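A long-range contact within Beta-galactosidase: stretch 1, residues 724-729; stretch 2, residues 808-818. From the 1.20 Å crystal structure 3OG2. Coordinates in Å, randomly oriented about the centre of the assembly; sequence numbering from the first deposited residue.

Stretch 1, residues 724-729: ARQQLF
Stretch 2, residues 808-818: ALTSSSGANVS

Two extended segments, at least 79 residues apart in sequence wherever they touch, pair as neighbouring antiparallel strands. Residues 726-729 run against 808-811 at 167°, with axes 4.7 Å apart at closest approach, and the register follows from one rule: F729 faces A808, L728 faces L809, Q727 faces T810. Strand residues take ordinary beta angles, phi from -110° to -154° and psi from 124° to 158° through T810. The contact buries 467 Å² in all.

A808 opens stretch 2 with a hydrogen-bonded pair. F729 N donates to A808 O at 2.8 Å, and A808 N donates back to F729 O at 2.9 Å, closing a narrow ring across CA atoms 5.0 Å apart. The small methyl meets the base of the phenylalanine, F729 CB to A808 CB 4.2 Å, while the ring (chi1 163°, t; chi2 69°) leads away, its edge near A808 N.

L809 faces L728 in a non-hydrogen-bonded pair, CA atoms 4.5 Å apart. Here the strands are joined by CA-H...O contacts, L809 CA to Q727 O at 3.3 Å and L728 CA to A808 O at 3.4 Å. Both leucines are t,p and buried on the same face; L728 CB lies 4.1 Å from L809 CD1. Q726 (m,t) shares this face, bringing its NE2 to 3.8 Å from L809 CD2.

T810 restores the hydrogen-bonded pattern: Q727 N donates to T810 O at 2.8 Å, T810 N to Q727 O at 2.9 Å, with CA atoms 5.2 Å apart. These side chains share the face of F729 and A808. T810 is p, placing OG1 3.5 Å from Q727 CB; Q727 is m,m and its end leads away. Water 2 bridges the pair, donating to Q727 O at 3.0 Å and hydrogen-bonded to T810 OG1 at 3.0 Å.

S811 (phi -78°, psi 173°) starts a type I turn through G814, closed by G814 N to S811 O at 2.8 Å. Its p side chain accepts from S813 N, OG to N 3.0 Å, and from A815 N, OG to N 3.2 Å. S812 (-72/-4, p) reaches stretch 1 through water 1, which lies 2.8 Å from S812 OG and accepts from R725 N at 3.2 Å. S813 follows at -103/1. G814, at 95/-1, adopts a conformation in which a CB would jam against the preceding carbonyl oxygen.

The chain then returns alongside itself, with S811 N to A815 O and V817 N to L809 O both 2.9 Å. V817 (t) points toward stretch 1, its CG2 3.9 Å from Q726 OE1.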

# COMPACT_ATOMS: atom_id res chain seq x y z
N ALA A 724 3.44 54.13 -14.61
CA ALA A 724 2.08 53.78 -14.23
C ALA A 724 1.70 52.38 -14.68
O ALA A 724 0.85 51.75 -14.07
CB ALA A 724 1.14 54.82 -14.82
N ARG A 725 2.31 51.90 -15.76
CA ARG A 725 2.08 50.54 -16.17
C ARG A 725 3.41 49.79 -16.16
O ARG A 725 4.40 50.33 -16.69
CB ARG A 725 1.49 50.51 -17.60
CG ARG A 725 1.19 49.10 -18.06
CD ARG A 725 0.40 49.10 -19.37
NE ARG A 725 -1.02 49.46 -19.14
CZ ARG A 725 -1.92 49.49 -20.11
NH1 ARG A 725 -1.56 49.21 -21.37
NH2 ARG A 725 -3.19 49.82 -19.79
N GLN A 726 3.42 48.58 -15.57
CA GLN A 726 4.62 47.75 -15.51
C GLN A 726 4.22 46.36 -15.98
O GLN A 726 3.04 46.03 -15.91
CB GLN A 726 5.20 47.78 -14.10
CG GLN A 726 5.66 49.23 -13.83
CD GLN A 726 6.53 49.41 -12.64
OE1 GLN A 726 7.17 50.44 -12.45
NE2 GLN A 726 6.62 48.38 -11.79
N GLN A 727 5.24 45.62 -16.43
CA GLN A 727 4.99 44.29 -16.93
C GLN A 727 5.73 43.33 -15.99
O GLN A 727 6.92 43.50 -15.74
CB GLN A 727 5.51 44.16 -18.36
CG GLN A 727 4.80 45.11 -19.35
CD GLN A 727 3.31 44.99 -19.47
OE1 GLN A 727 2.66 46.02 -19.84
NE2 GLN A 727 2.74 43.82 -19.20
N LEU A 728 5.00 42.34 -15.52
CA LEU A 728 5.58 41.33 -14.64
C LEU A 728 5.60 39.96 -15.31
O LEU A 728 4.59 39.49 -15.84
CB LEU A 728 4.68 41.23 -13.39
CG LEU A 728 5.07 40.12 -12.41
CD1 LEU A 728 6.43 40.44 -11.80
CD2 LEU A 728 3.94 40.03 -11.37
N PHE A 729 6.74 39.32 -15.29
CA PHE A 729 6.95 37.96 -15.75
C PHE A 729 7.20 37.18 -14.49
O PHE A 729 8.06 37.62 -13.69
CB PHE A 729 8.17 37.87 -16.70
CG PHE A 729 8.64 36.44 -16.85
CD1 PHE A 729 7.84 35.54 -17.54
CD2 PHE A 729 9.86 36.04 -16.32
CE1 PHE A 729 8.27 34.24 -17.69
CE2 PHE A 729 10.30 34.73 -16.47
CZ PHE A 729 9.50 33.85 -17.18
N ALA A 808 10.69 38.93 -13.78
CA ALA A 808 11.23 40.16 -14.35
C ALA A 808 10.11 41.19 -14.20
O ALA A 808 8.96 40.90 -14.58
CB ALA A 808 11.62 40.03 -15.80
N LEU A 809 10.41 42.33 -13.68
CA LEU A 809 9.43 43.42 -13.58
C LEU A 809 10.02 44.58 -14.36
O LEU A 809 11.14 45.02 -14.06
CB LEU A 809 9.25 43.79 -12.11
CG LEU A 809 8.20 44.91 -11.89
CD1 LEU A 809 6.82 44.53 -12.41
CD2 LEU A 809 8.12 45.23 -10.40
N THR A 810 9.29 45.09 -15.35
CA THR A 810 9.85 46.11 -16.22
C THR A 810 8.87 47.29 -16.28
O THR A 810 7.64 47.11 -16.25
CB THR A 810 10.15 45.58 -17.64
OG1 THR A 810 8.97 44.89 -18.10
CG2 THR A 810 11.30 44.59 -17.70
N SER A 811 9.46 48.49 -16.36
CA SER A 811 8.66 49.66 -16.56
C SER A 811 8.24 49.75 -18.02
O SER A 811 8.70 48.99 -18.90
CB SER A 811 9.45 50.94 -16.20
OG SER A 811 10.26 51.28 -17.34
N SER A 812 7.36 50.73 -18.26
CA SER A 812 6.84 50.85 -19.64
C SER A 812 7.91 51.37 -20.57
O SER A 812 7.63 51.45 -21.77
CB SER A 812 5.59 51.73 -19.67
OG SER A 812 5.83 53.00 -19.10
N SER A 813 9.08 51.74 -20.10
CA SER A 813 10.18 52.13 -20.98
C SER A 813 11.20 51.00 -21.09
O SER A 813 12.23 51.08 -21.75
CB SER A 813 10.86 53.39 -20.44
OG SER A 813 11.66 53.01 -19.32
N GLY A 814 10.91 49.89 -20.42
CA GLY A 814 11.80 48.75 -20.46
C GLY A 814 12.77 48.69 -19.31
O GLY A 814 13.56 47.73 -19.22
N ALA A 815 12.77 49.64 -18.39
CA ALA A 815 13.77 49.57 -17.32
C ALA A 815 13.45 48.42 -16.39
O ALA A 815 12.29 48.12 -16.12
CB ALA A 815 13.78 50.88 -16.56
N ASN A 816 14.48 47.79 -15.82
CA ASN A 816 14.19 46.79 -14.80
C ASN A 816 13.84 47.40 -13.45
O ASN A 816 14.44 48.42 -13.06
CB ASN A 816 15.46 45.92 -14.59
CG ASN A 816 15.64 45.09 -15.86
OD1 ASN A 816 16.71 45.22 -16.48
ND2 ASN A 816 14.66 44.30 -16.26
N VAL A 817 12.88 46.86 -12.74
CA VAL A 817 12.42 47.36 -11.46
C VAL A 817 12.73 46.29 -10.44
O VAL A 817 12.33 45.14 -10.65
CB VAL A 817 10.91 47.78 -11.52
CG1 VAL A 817 10.50 48.26 -10.13
CG2 VAL A 817 10.70 48.87 -12.54
N SER A 818 13.49 46.66 -9.40
CA SER A 818 13.91 45.70 -8.39
C SER A 818 12.75 45.33 -7.47
O SER A 818 11.90 46.14 -7.14
CB SER A 818 15.01 46.36 -7.54
OG SER A 818 16.18 46.32 -8.34
O HOH W 1 3.29 53.79 -18.15
O HOH W 2 8.75 41.95 -17.52